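Local structure of sphingomyelinase-c (Listeria ivanovii, 1ZWX) at residues 42-45 with 49-52; 52-57 with 288-293; 190-195 with 212-217; 194-199 with 206-211; 244-249 with 264-269. The protein belongs to the endonuclease/exonuclease/phosphatase family and has a DNase I-like fold, in which two mixed beta sheets pack face to face with helices outside them. All blocks are in the same frame, centred on the assembly; numbering follows the deposited sequence.

Overall arrangement
Contacts 1 to 4 bury every residue that touches; in contact 5 N264 stays partly exposed. Contacts 1, 3 and 4 are apolar and lie on the outer faces of the sheets. Contact 1 covers strand 49-55 of one sheet. Contacts 3 and 4 share G194 and D195 and cover strand 189-193 and the loop after it, with centres about 8 Å apart. Contact 2 also uses strand 49-55, but at its polar end, where a phosphate ion is bound. Contact 5 is mixed: it joins edge strands 248-252 and 262-266 of different sheets through a water, a direct bond and a tyrosine-valine contact. D248 of contact 5 and D195 of contacts 3 and 4 both reach H291 of contact 2.

Contact 1 (42-45 with 49-52); sequences DYMK and VVIL
M44 lies against V50 and L52 on the outer face of a sheet of the DNase I-like sandwich. Segment 49-52 is the start of strand 49-55. Segment 42-45 is a short 3-10 turn in the loop after helix 31-39. The tight part is apolar and buried. M44 is the residue of the turn that makes the contact. Its chain bends at the CB-CG bond (chi2 -70°), and this carries the thioether across to the strand. There SD of M44 meets CG1 of V50 at 3.9 Å, with CG2 of V50 a little farther off. The M44 and V50 side chains cross at about a right angle. At the far end of the side chain, M44 CE rests 4.0 Å from L52 CD2. The Y43 ring backs M44, with M44 CG 3.6 Å above one face of the Y43 ring and offset toward its rim. I38 of helix 31-39 also touches M44, and M44 O accepts a hydrogen bond from Y72. I51 points the other way, into the sandwich, where it touches G193 of the second sheet.

The other side of the turn is looser. D42 is exposed and K45 is partly exposed, with CB turned away from the strand. Here the turn is closed by K45 N bonding to D42 O at 2.9 Å.

Contact 2 (52-57 with 288-293); sequences LNEAFD and FSDHYP. With PO4 (phosphate ion), chain B.
E54 and H291 come together around a phosphate ion, which probably came from the crystallisation liquor. H291 NE2 donates to phosphate O2 at 2.7 Å, with an N-H...O angle of 154°. O2 lies at the edge of the imidazole, in the ring plane. E54 OE2 lies between two phosphate oxygens, 2.9 Å from O4 and 3.0 Å from O2. The same E54 OE2 sits 4.4 Å from H291 NE2, oblique to the ring. D290 is farther out, with OD2 4.0 Å from phosphate O2. E54 OE1 and D290 OD1 are 4.4 Å apart, two like charges close together.

The next shell sets these groups in place. N17 ND2 donates to E54 OE2. H291 ND1 is paired with D248 OD1, so both ring nitrogens are engaged and the rotation of the ring is fixed. D195 also touches the H291 side chain. The site lies where strand 49-55 of one sheet meets loops at one end of the DNase I-like sandwich. Segment 288-293 leads into strand 294-298 of the same sheet.

Farther back, S289 forms an ST turn. S289 OG accepts from H291 N at 3.0 Å, nearly straight at 171°, and is also hydrogen-bonded to N17 O. H16 NE2 bonds to H291 O. On the other segment, the F56 ring lies under E54, with E54 CA 3.7 Å above one face.

Contact 3 (190-195 with 212-217); sequences IFIGGD and LNVSSP
I192 packs against L212 and V214 in a small, buried apolar contact between a strand and the loop that follows a helix. Strand 189-193 lies in the second sheet, between strands 143-151 and 248-252. Segment 212-217 leaves the end of helix 203-212 and passes over the outer face of that sheet.

I192 carries its side of the contact, and its two branches do different work. CG1 lies beside the backbone N (chi1 -58°) and the chain runs on extended to CD1. From there I192 CD1 reaches V214 CG1 at 4.1 Å. I192 CD1 also lies 3.9 Å from L212 O. The shorter branch meets the leucine more loosely, with I192 CG2 4.4 Å from L212 CD1. I179 of helix 161-182 touches I192 as well, and M172 of the same helix touches L212.

In the DNase I-like sandwich one face of each sheet is turned to helices and the other to the second sheet. I192 is on the helix side. F191 points to the inside, where its ring meets those of F11 and W262.

The chain leaves the helix at N213, the first residue to depart from helical geometry, with a positive phi of 59°. V214 N then makes a probable hydrogen bond to L209 O, and the V214 side chain points back to the sheet. L212 O is hydrogen-bonded to Q176 NE2, so the carbonyl beside I192 CD1 has a polar partner. F251 of the neighbouring strand 248-252 touches V214 from the sheet side.

Contact 4 (194-199 with 206-211); sequences GDLNVN and HDMLKL. Unlike the reference sequence in segment 206-211: L209 (reference Phe).
V198 and M208 mark the closest approach of the two backbones, with the CA atoms of V198 and M208 7.8 Å apart. Segment 206-211 is regular helix, part of helix 203-212. Segment 194-199 is irregular. The chain turns a corner at G194, after strand 189-193, and N197 has a positive phi of 61°. CB of L196 and of V198 points to the helix, while CB of N197 and of N199 points away.

M208 reaches across to both residues. CG is anti to the backbone N (chi1 173°) and the chain stays extended as far as SD, then bends at chi3. M208 SD touches both L196 and V198: it meets L196 CB at 3.8 Å, and it lies 3.9 Å from both V198 CB and V198 CG2. The methyl group beyond the bend adds to the valine contact, with M208 CE 3.9 Å from V198 CB and 4.0 Å from V198 CG1. The V198 and M208 side chains lie alongside, pointing opposite ways. M172 of helix 161-182 touches all three residues, and Y249 touches L196 and M208, so the methionine lies in a shared core of helix and sheet in this DNase I-like fold.

The polar groups face elsewhere. V198 O is hydrogen-bonded to Y249 OH. H206 ND1 donates to the anti lone pair of D207 OD1 at 3.0 Å, in the ring plane, and D207 OD2 forms a salt bridge with R165. Across the contact itself thioether meets hydrocarbon. The fit there rests on shape and burial, without directional bonds between the segments.

Contact 5 (244-249 with 264-269); sequences PEYLDY and NKVLHT
Three groups, from Y246, D248 and N264, grip one water between the segments. The water accepts from Y246 OH at 2.6 Å. The same water donates to D248 O at 2.8 Å and to N264 OD1 at 2.7 Å. It sits at the edge of the Y246 ring, in the ring plane. N264 OD1 also accepts from I250 N, so this side-chain oxygen binds the other strand both directly and through the water. N264 OD1 also lies 3.7 Å from Y249 CA.

Beside the water a valine methyl packs on the tyrosine. V266 CG2 lies oblique to the ring, 3.5 Å from Y246 CE1 and 3.4 Å from Y246 OH. With chi1 at -164° the ring swings out from the chain before strand 248-252 toward V266. F220 meets the same ring. The other methyl group of the valine faces a second ring: V266 CG1 lies 3.8 Å above one face of H268, toward its rim.

The D248 carboxylate binds T226 OG1 through OD1. The residue therefore serves the water with its backbone oxygen and another partner with its side chain.

Strand 248-252 is the outermost strand of one sheet, and strand 262-266 is the outermost strand of the other. The arrangement closes one side of the two-sheet sandwich of the DNase I-like fold.

Contact 1 (42-45 with 49-52)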
# COMPACT_ATOMS: atom_id res chain seq x y z
N ASP A 42 2.21 7.25 -16.26
CA ASP A 42 0.96 8.00 -16.28
C ASP A 42 0.06 7.69 -15.09
O ASP A 42 -0.61 8.61 -14.57
CB ASP A 42 0.23 7.80 -17.60
CG ASP A 42 0.90 8.54 -18.76
OD1 ASP A 42 1.77 9.42 -18.50
OD2 ASP A 42 0.57 8.23 -19.92
N TYR A 43 0.06 6.43 -14.62
CA TYR A 43 -0.83 6.08 -13.52
C TYR A 43 -0.48 6.82 -12.23
O TYR A 43 -1.32 6.95 -11.34
CB TYR A 43 -0.92 4.55 -13.31
CG TYR A 43 0.25 3.96 -12.53
CD1 TYR A 43 0.24 3.93 -11.13
CD2 TYR A 43 1.35 3.41 -13.20
CE1 TYR A 43 1.30 3.39 -10.41
CE2 TYR A 43 2.42 2.85 -12.48
CZ TYR A 43 2.39 2.85 -11.10
OH TYR A 43 3.45 2.31 -10.39
N MET A 44 0.75 7.32 -12.13
CA MET A 44 1.18 8.07 -10.96
C MET A 44 0.79 9.55 -11.00
O MET A 44 0.89 10.24 -10.00
CB MET A 44 2.68 7.91 -10.72
CG MET A 44 3.00 6.55 -10.09
SD MET A 44 2.39 6.50 -8.37
CE MET A 44 3.17 5.00 -7.74
N LYS A 45 0.32 10.01 -12.15
CA LYS A 45 -0.11 11.43 -12.28
C LYS A 45 -1.57 11.60 -11.85
O LYS A 45 -2.34 10.64 -11.80
CB LYS A 45 0.02 11.88 -13.73
CG LYS A 45 1.39 11.67 -14.33
CD LYS A 45 1.38 11.95 -15.83
CE LYS A 45 2.77 11.77 -16.44
NZ LYS A 45 3.87 12.36 -15.61
N VAL A 49 -3.56 11.83 -3.57
CA VAL A 49 -2.73 11.16 -2.56
C VAL A 49 -2.26 9.84 -3.19
O VAL A 49 -2.99 9.20 -3.99
CB VAL A 49 -3.54 10.89 -1.23
CG1 VAL A 49 -2.76 9.96 -0.29
CG2 VAL A 49 -3.86 12.20 -0.48
N VAL A 50 -1.02 9.45 -2.89
CA VAL A 50 -0.50 8.15 -3.35
C VAL A 50 -0.00 7.40 -2.14
O VAL A 50 0.71 7.96 -1.29
CB VAL A 50 0.68 8.29 -4.37
CG1 VAL A 50 1.35 6.90 -4.62
CG2 VAL A 50 0.19 8.85 -5.71
N ILE A 51 -0.39 6.13 -2.04
CA ILE A 51 0.05 5.26 -0.93
C ILE A 51 1.05 4.28 -1.51
O ILE A 51 0.76 3.66 -2.51
CB ILE A 51 -1.13 4.45 -0.32
CG1 ILE A 51 -2.14 5.40 0.33
CG2 ILE A 51 -0.58 3.36 0.68
CD1 ILE A 51 -3.47 4.68 0.78
N LEU A 52 2.24 4.18 -0.90
CA LEU A 52 3.24 3.21 -1.38
C LEU A 52 3.42 2.09 -0.36
O LEU A 52 3.35 2.34 0.83
CB LEU A 52 4.58 3.91 -1.56
CG LEU A 52 4.57 5.09 -2.52
CD1 LEU A 52 5.96 5.71 -2.50
CD2 LEU A 52 4.20 4.63 -3.94

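Contact 2 (52-57 with 288-293)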
# COMPACT_ATOMS: atom_id res chain seq x y z
N LEU A 52 2.24 4.18 -0.90
CA LEU A 52 3.24 3.21 -1.38
C LEU A 52 3.42 2.09 -0.36
O LEU A 52 3.35 2.34 0.83
CB LEU A 52 4.58 3.91 -1.56
CG LEU A 52 4.57 5.09 -2.52
CD1 LEU A 52 5.96 5.71 -2.50
CD2 LEU A 52 4.20 4.63 -3.94
N ASN A 53 3.67 0.88 -0.85
CA ASN A 53 3.96 -0.30 0.00
C ASN A 53 5.23 -0.96 -0.56
O ASN A 53 5.53 -0.83 -1.74
CB ASN A 53 2.87 -1.39 -0.12
CG ASN A 53 1.54 -1.03 0.55
OD1 ASN A 53 0.54 -1.72 0.31
ND2 ASN A 53 1.50 0.04 1.35
N GLU A 54 5.94 -1.70 0.29
CA GLU A 54 7.18 -2.41 -0.09
C GLU A 54 8.28 -1.49 -0.66
O GLU A 54 9.11 -1.90 -1.51
CB GLU A 54 6.90 -3.59 -1.00
CG GLU A 54 6.19 -4.71 -0.25
CD GLU A 54 5.95 -5.98 -1.09
OE1 GLU A 54 6.59 -6.19 -2.15
OE2 GLU A 54 5.06 -6.77 -0.69
N ALA A 55 8.27 -0.26 -0.18
CA ALA A 55 9.39 0.67 -0.41
C ALA A 55 10.42 0.39 0.67
O ALA A 55 10.60 1.18 1.60
CB ALA A 55 8.89 2.13 -0.35
N PHE A 56 11.10 -0.76 0.56
CA PHE A 56 11.98 -1.23 1.62
C PHE A 56 13.45 -0.80 1.39
O PHE A 56 14.13 -0.33 2.32
CB PHE A 56 11.98 -2.77 1.73
CG PHE A 56 10.71 -3.37 2.28
CD1 PHE A 56 10.03 -4.33 1.53
CD2 PHE A 56 10.22 -3.00 3.52
CE1 PHE A 56 8.89 -4.93 2.04
CE2 PHE A 56 9.05 -3.60 4.03
CZ PHE A 56 8.40 -4.55 3.28
N ASP A 57 13.93 -0.99 0.17
CA ASP A 57 15.35 -0.72 -0.12
C ASP A 57 15.63 0.74 0.13
O ASP A 57 14.95 1.59 -0.43
CB ASP A 57 15.67 -1.01 -1.58
CG ASP A 57 17.14 -0.79 -1.88
OD1 ASP A 57 17.47 0.09 -2.70
OD2 ASP A 57 17.96 -1.52 -1.28
N PHE A 288 5.92 -2.90 -13.55
CA PHE A 288 6.45 -1.93 -12.59
C PHE A 288 6.75 -2.59 -11.26
O PHE A 288 7.60 -2.12 -10.50
CB PHE A 288 5.41 -0.82 -12.33
CG PHE A 288 5.12 0.06 -13.54
CD1 PHE A 288 3.96 -0.11 -14.27
CD2 PHE A 288 6.03 1.03 -13.94
CE1 PHE A 288 3.69 0.69 -15.41
CE2 PHE A 288 5.76 1.83 -15.09
CZ PHE A 288 4.61 1.66 -15.79
N SER A 289 5.99 -3.64 -10.97
CA SER A 289 6.04 -4.32 -9.67
C SER A 289 5.37 -5.68 -9.84
O SER A 289 4.78 -5.96 -10.90
CB SER A 289 5.30 -3.47 -8.61
OG SER A 289 4.87 -4.27 -7.52
N ASP A 290 5.44 -6.54 -8.82
CA ASP A 290 4.72 -7.79 -8.87
C ASP A 290 3.24 -7.65 -8.49
O ASP A 290 2.47 -8.60 -8.64
CB ASP A 290 5.44 -8.91 -8.08
CG ASP A 290 5.48 -8.66 -6.56
OD1 ASP A 290 5.22 -7.54 -6.07
OD2 ASP A 290 5.84 -9.64 -5.84
N HIS A 291 2.87 -6.46 -7.96
CA HIS A 291 1.45 -6.14 -7.71
C HIS A 291 1.04 -5.10 -8.74
O HIS A 291 1.85 -4.27 -9.14
CB HIS A 291 1.22 -5.51 -6.33
CG HIS A 291 1.32 -6.47 -5.19
ND1 HIS A 291 0.23 -6.85 -4.43
CD2 HIS A 291 2.39 -7.12 -4.65
CE1 HIS A 291 0.62 -7.70 -3.49
NE2 HIS A 291 1.93 -7.88 -3.60
N TYR A 292 -0.24 -5.12 -9.11
CA TYR A 292 -0.80 -4.02 -9.90
C TYR A 292 -1.26 -2.90 -8.98
O TYR A 292 -1.68 -3.17 -7.86
CB TYR A 292 -1.95 -4.49 -10.80
CG TYR A 292 -1.54 -5.51 -11.80
CD1 TYR A 292 -2.19 -6.76 -11.88
CD2 TYR A 292 -0.49 -5.25 -12.68
CE1 TYR A 292 -1.79 -7.73 -12.84
CE2 TYR A 292 -0.08 -6.21 -13.62
CZ TYR A 292 -0.72 -7.43 -13.70
OH TYR A 292 -0.27 -8.33 -14.65
N PRO A 293 -1.16 -1.64 -9.45
CA PRO A 293 -1.65 -0.49 -8.69
C PRO A 293 -3.19 -0.50 -8.66
O PRO A 293 -3.82 -1.11 -9.52
CB PRO A 293 -1.17 0.73 -9.49
CG PRO A 293 -0.45 0.21 -10.69
CD PRO A 293 -0.59 -1.26 -10.77
P PO4 B . 4.46 -10.12 -1.39
O1 PO4 B . 4.99 -11.34 -2.13
O2 PO4 B . 4.02 -9.07 -2.38
O3 PO4 B . 3.22 -10.50 -0.59
O4 PO4 B . 5.56 -9.59 -0.49

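Contact 3 (190-195 with 212-217)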
# COMPACT_ATOMS: atom_id res chain seq x y z
N ILE A 190 -12.45 9.26 6.24
CA ILE A 190 -11.24 8.46 6.52
C ILE A 190 -11.14 7.37 5.44
O ILE A 190 -12.12 6.63 5.17
CB ILE A 190 -11.27 7.81 7.91
CG1 ILE A 190 -11.57 8.84 8.99
CG2 ILE A 190 -9.93 7.04 8.19
CD1 ILE A 190 -11.72 8.23 10.38
N PHE A 191 -9.96 7.30 4.83
CA PHE A 191 -9.64 6.26 3.87
C PHE A 191 -8.60 5.33 4.52
O PHE A 191 -7.76 5.76 5.32
CB PHE A 191 -9.03 6.83 2.60
CG PHE A 191 -9.91 7.78 1.84
CD1 PHE A 191 -9.82 9.15 2.05
CD2 PHE A 191 -10.79 7.30 0.86
CE1 PHE A 191 -10.61 10.04 1.31
CE2 PHE A 191 -11.59 8.18 0.12
CZ PHE A 191 -11.47 9.56 0.34
N ILE A 192 -8.69 4.05 4.17
CA ILE A 192 -7.74 3.04 4.67
C ILE A 192 -7.37 2.25 3.43
O ILE A 192 -8.21 1.65 2.79
CB ILE A 192 -8.34 2.09 5.76
CG1 ILE A 192 -8.87 2.84 6.98
CG2 ILE A 192 -7.25 1.06 6.24
CD1 ILE A 192 -9.79 1.93 7.90
N GLY A 193 -6.09 2.29 3.06
CA GLY A 193 -5.68 1.63 1.82
C GLY A 193 -4.30 0.98 1.90
O GLY A 193 -3.51 1.26 2.79
N GLY A 194 -4.05 0.11 0.94
CA GLY A 194 -2.76 -0.59 0.82
C GLY A 194 -2.97 -2.06 0.57
O GLY A 194 -4.05 -2.49 0.16
N ASP A 195 -1.92 -2.84 0.80
CA ASP A 195 -1.93 -4.28 0.58
C ASP A 195 -2.37 -4.90 1.90
O ASP A 195 -1.60 -4.98 2.89
CB ASP A 195 -0.52 -4.75 0.17
CG ASP A 195 -0.42 -6.27 0.00
OD1 ASP A 195 -1.41 -7.00 0.22
OD2 ASP A 195 0.66 -6.70 -0.42
N LEU A 212 -12.12 -3.63 10.21
CA LEU A 212 -11.73 -2.25 9.77
C LEU A 212 -12.92 -1.31 9.73
O LEU A 212 -12.75 -0.09 9.55
CB LEU A 212 -11.13 -2.29 8.36
CG LEU A 212 -9.73 -2.92 8.19
CD1 LEU A 212 -9.31 -2.79 6.73
CD2 LEU A 212 -8.68 -2.28 9.13
N ASN A 213 -14.14 -1.87 9.86
CA ASN A 213 -15.38 -1.09 9.74
C ASN A 213 -15.49 -0.39 8.37
O ASN A 213 -15.61 0.84 8.29
CB ASN A 213 -15.47 -0.08 10.91
CG ASN A 213 -16.85 0.59 11.01
OD1 ASN A 213 -16.98 1.75 11.45
ND2 ASN A 213 -17.86 -0.12 10.58
N VAL A 214 -15.43 -1.17 7.30
CA VAL A 214 -15.47 -0.65 5.95
C VAL A 214 -16.42 -1.52 5.14
O VAL A 214 -16.76 -2.62 5.57
CB VAL A 214 -14.04 -0.63 5.28
CG1 VAL A 214 -13.08 0.23 6.09
CG2 VAL A 214 -13.47 -2.06 5.13
N SER A 215 -16.83 -1.04 3.96
CA SER A 215 -17.58 -1.85 2.99
C SER A 215 -16.82 -1.96 1.69
O SER A 215 -15.90 -1.18 1.43
CB SER A 215 -18.97 -1.26 2.71
OG SER A 215 -19.64 -1.08 3.95
N SER A 216 -17.23 -2.93 0.87
CA SER A 216 -16.64 -3.10 -0.45
C SER A 216 -16.95 -1.86 -1.29
O SER A 216 -18.08 -1.34 -1.21
CB SER A 216 -17.22 -4.32 -1.14
OG SER A 216 -16.82 -5.50 -0.48
N PRO A 217 -15.95 -1.34 -2.04
CA PRO A 217 -16.26 -0.29 -3.03
C PRO A 217 -17.43 -0.66 -3.95
O PRO A 217 -17.71 -1.85 -4.17
CB PRO A 217 -14.95 -0.17 -3.83
CG PRO A 217 -13.88 -0.51 -2.79
CD PRO A 217 -14.50 -1.62 -1.95

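Contact 4 (194-199 with 206-211)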
# COMPACT_ATOMS: atom_id res chain seq x y z
N GLY A 194 -4.05 0.11 0.94
CA GLY A 194 -2.76 -0.59 0.82
C GLY A 194 -2.97 -2.06 0.57
O GLY A 194 -4.05 -2.49 0.16
N ASP A 195 -1.92 -2.84 0.80
CA ASP A 195 -1.93 -4.28 0.58
C ASP A 195 -2.37 -4.90 1.90
O ASP A 195 -1.60 -4.98 2.89
CB ASP A 195 -0.52 -4.75 0.17
CG ASP A 195 -0.42 -6.27 0.00
OD1 ASP A 195 -1.41 -7.00 0.22
OD2 ASP A 195 0.66 -6.70 -0.42
N LEU A 196 -3.66 -5.25 1.95
CA LEU A 196 -4.25 -5.82 3.16
C LEU A 196 -4.02 -7.34 3.28
O LEU A 196 -4.30 -7.91 4.36
CB LEU A 196 -5.76 -5.49 3.25
CG LEU A 196 -6.09 -4.13 3.93
CD1 LEU A 196 -5.73 -4.14 5.41
CD2 LEU A 196 -5.36 -2.98 3.31
N ASN A 197 -3.53 -7.96 2.21
CA ASN A 197 -3.12 -9.39 2.24
C ASN A 197 -4.31 -10.33 2.58
O ASN A 197 -4.15 -11.42 3.11
CB ASN A 197 -1.92 -9.59 3.16
CG ASN A 197 -0.60 -9.66 2.40
OD1 ASN A 197 -0.51 -10.33 1.36
ND2 ASN A 197 0.41 -8.96 2.89
N VAL A 198 -5.52 -9.85 2.28
CA VAL A 198 -6.75 -10.61 2.45
C VAL A 198 -7.38 -10.72 1.07
O VAL A 198 -7.70 -9.71 0.43
CB VAL A 198 -7.69 -9.94 3.45
CG1 VAL A 198 -9.08 -10.68 3.54
CG2 VAL A 198 -7.04 -9.84 4.81
N ASN A 199 -7.52 -11.96 0.58
CA ASN A 199 -8.05 -12.22 -0.73
C ASN A 199 -9.57 -11.98 -0.76
O ASN A 199 -10.32 -12.42 0.14
CB ASN A 199 -7.67 -13.67 -1.15
CG ASN A 199 -7.98 -13.97 -2.60
OD1 ASN A 199 -8.00 -13.09 -3.46
ND2 ASN A 199 -8.21 -15.24 -2.89
N HIS A 206 -14.82 -11.11 4.42
CA HIS A 206 -16.00 -10.76 5.22
C HIS A 206 -15.63 -10.20 6.56
O HIS A 206 -16.11 -9.12 6.95
CB HIS A 206 -16.95 -11.98 5.39
CG HIS A 206 -18.05 -11.74 6.38
ND1 HIS A 206 -17.84 -11.78 7.75
CD2 HIS A 206 -19.36 -11.43 6.21
CE1 HIS A 206 -18.97 -11.50 8.38
NE2 HIS A 206 -19.91 -11.28 7.47
N ASP A 207 -14.75 -10.90 7.28
CA ASP A 207 -14.35 -10.46 8.60
C ASP A 207 -13.56 -9.15 8.60
O ASP A 207 -13.68 -8.35 9.54
CB ASP A 207 -13.54 -11.54 9.30
CG ASP A 207 -14.42 -12.69 9.82
OD1 ASP A 207 -15.61 -12.82 9.43
OD2 ASP A 207 -13.88 -13.47 10.61
N MET A 208 -12.71 -8.98 7.59
CA MET A 208 -11.93 -7.73 7.45
C MET A 208 -12.87 -6.52 7.38
O MET A 208 -12.59 -5.49 8.01
CB MET A 208 -11.09 -7.74 6.18
CG MET A 208 -10.41 -6.36 5.90
SD MET A 208 -9.11 -6.49 4.65
CE MET A 208 -10.04 -6.81 3.19
N LEU A 209 -13.95 -6.64 6.62
CA LEU A 209 -14.97 -5.56 6.54
C LEU A 209 -15.41 -5.15 7.94
O LEU A 209 -15.47 -3.94 8.28
CB LEU A 209 -16.14 -5.90 5.59
CG LEU A 209 -15.83 -6.20 4.11
CD1 LEU A 209 -17.09 -6.38 3.28
CD2 LEU A 209 -14.88 -5.17 3.46
N LYS A 210 -15.62 -6.13 8.82
CA LYS A 210 -16.06 -5.83 10.17
C LYS A 210 -14.96 -5.27 11.06
O LYS A 210 -15.20 -4.41 11.91
CB LYS A 210 -16.68 -7.08 10.85
CG LYS A 210 -17.95 -7.61 10.17
CD LYS A 210 -19.12 -6.63 10.36
CE LYS A 210 -20.49 -7.18 9.91
NZ LYS A 210 -20.36 -8.35 8.99
N LEU A 211 -13.74 -5.78 10.89
CA LEU A 211 -12.64 -5.41 11.78
C LEU A 211 -12.13 -3.99 11.48
O LEU A 211 -11.71 -3.29 12.39
CB LEU A 211 -11.47 -6.38 11.61
CG LEU A 211 -11.68 -7.79 12.20
CD1 LEU A 211 -10.61 -8.78 11.67
CD2 LEU A 211 -11.63 -7.72 13.69

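Contact 5 (244-249 with 264-269)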
# COMPACT_ATOMS: atom_id res chain seq x y z
N PRO A 244 -3.79 -16.60 -8.78
CA PRO A 244 -3.93 -15.14 -8.70
C PRO A 244 -4.72 -14.74 -7.45
O PRO A 244 -5.61 -15.48 -7.03
CB PRO A 244 -4.69 -14.79 -9.97
CG PRO A 244 -4.43 -15.93 -10.91
CD PRO A 244 -4.38 -17.13 -10.03
N GLU A 245 -4.38 -13.61 -6.84
CA GLU A 245 -5.10 -13.13 -5.66
C GLU A 245 -5.47 -11.65 -5.82
O GLU A 245 -4.89 -10.96 -6.65
CB GLU A 245 -4.27 -13.33 -4.37
CG GLU A 245 -4.05 -14.82 -3.98
CD GLU A 245 -3.27 -15.00 -2.68
OE1 GLU A 245 -3.71 -14.49 -1.62
OE2 GLU A 245 -2.20 -15.67 -2.70
N TYR A 246 -6.45 -11.21 -5.04
CA TYR A 246 -6.89 -9.81 -5.01
C TYR A 246 -6.64 -9.30 -3.58
O TYR A 246 -7.34 -9.70 -2.65
CB TYR A 246 -8.38 -9.69 -5.41
CG TYR A 246 -8.79 -8.28 -5.76
CD1 TYR A 246 -9.12 -7.94 -7.07
CD2 TYR A 246 -8.81 -7.27 -4.79
CE1 TYR A 246 -9.49 -6.65 -7.41
CE2 TYR A 246 -9.14 -5.99 -5.12
CZ TYR A 246 -9.50 -5.68 -6.43
OH TYR A 246 -9.87 -4.40 -6.77
N LEU A 247 -5.61 -8.48 -3.40
CA LEU A 247 -5.04 -8.22 -2.07
C LEU A 247 -4.92 -6.74 -1.71
O LEU A 247 -4.62 -6.39 -0.55
CB LEU A 247 -3.63 -8.82 -2.01
CG LEU A 247 -3.50 -10.35 -2.18
CD1 LEU A 247 -2.01 -10.74 -2.17
CD2 LEU A 247 -4.28 -11.07 -1.08
N ASP A 248 -5.07 -5.88 -2.72
CA ASP A 248 -4.81 -4.43 -2.57
C ASP A 248 -6.14 -3.65 -2.71
O ASP A 248 -6.91 -3.85 -3.65
CB ASP A 248 -3.82 -3.93 -3.63
CG ASP A 248 -2.46 -4.65 -3.57
OD1 ASP A 248 -2.32 -5.73 -4.17
OD2 ASP A 248 -1.54 -4.08 -2.96
N TYR A 249 -6.38 -2.78 -1.75
CA TYR A 249 -7.67 -2.10 -1.62
C TYR A 249 -7.49 -0.67 -1.14
O TYR A 249 -6.54 -0.34 -0.40
CB TYR A 249 -8.48 -2.77 -0.53
CG TYR A 249 -8.74 -4.27 -0.72
CD1 TYR A 249 -7.93 -5.21 -0.10
CD2 TYR A 249 -9.82 -4.71 -1.49
CE1 TYR A 249 -8.17 -6.61 -0.27
CE2 TYR A 249 -10.08 -6.09 -1.67
CZ TYR A 249 -9.25 -7.02 -1.04
OH TYR A 249 -9.53 -8.35 -1.20
N ASN A 264 -13.01 1.19 -6.71
CA ASN A 264 -11.61 0.79 -6.90
C ASN A 264 -11.50 0.25 -8.31
O ASN A 264 -12.39 -0.44 -8.77
CB ASN A 264 -11.20 -0.34 -5.94
CG ASN A 264 -10.85 0.15 -4.57
OD1 ASN A 264 -10.31 -0.61 -3.74
ND2 ASN A 264 -11.16 1.42 -4.28
N LYS A 265 -10.38 0.54 -8.98
CA LYS A 265 -10.05 -0.05 -10.26
C LYS A 265 -8.59 -0.52 -10.23
O LYS A 265 -7.70 0.23 -9.84
CB LYS A 265 -10.22 0.98 -11.41
CG LYS A 265 -9.89 0.38 -12.78
CD LYS A 265 -10.49 1.10 -13.96
CE LYS A 265 -10.57 0.16 -15.18
N VAL A 266 -8.38 -1.76 -10.65
CA VAL A 266 -7.05 -2.34 -10.77
C VAL A 266 -6.50 -1.93 -12.14
O VAL A 266 -7.18 -2.10 -13.16
CB VAL A 266 -7.09 -3.89 -10.68
CG1 VAL A 266 -5.68 -4.49 -10.81
CG2 VAL A 266 -7.75 -4.34 -9.41
N LEU A 267 -5.30 -1.36 -12.14
CA LEU A 267 -4.64 -0.96 -13.37
C LEU A 267 -3.61 -2.00 -13.80
O LEU A 267 -2.64 -2.26 -13.09
CB LEU A 267 -3.98 0.41 -13.20
CG LEU A 267 -4.87 1.46 -12.52
CD1 LEU A 267 -4.03 2.67 -12.10
CD2 LEU A 267 -6.06 1.88 -13.43
N HIS A 268 -3.85 -2.60 -14.97
CA HIS A 268 -3.00 -3.64 -15.53
C HIS A 268 -1.91 -3.11 -16.45
O HIS A 268 -1.40 -3.84 -17.29
CB HIS A 268 -3.85 -4.65 -16.29
CG HIS A 268 -4.86 -5.34 -15.43
ND1 HIS A 268 -6.16 -4.89 -15.30
CD2 HIS A 268 -4.76 -6.44 -14.64
CE1 HIS A 268 -6.82 -5.68 -14.48
NE2 HIS A 268 -5.99 -6.63 -14.06
N THR A 269 -1.53 -1.85 -16.28
CA THR A 269 -0.62 -1.23 -17.22
C THR A 269 0.80 -1.82 -17.11
O THR A 269 1.36 -1.96 -16.02
CB THR A 269 -0.60 0.32 -17.08
OG1 THR A 269 0.22 0.89 -18.11
CG2 THR A 269 -0.13 0.79 -15.67
O HOH W 1 -9.11 -2.69 -4.93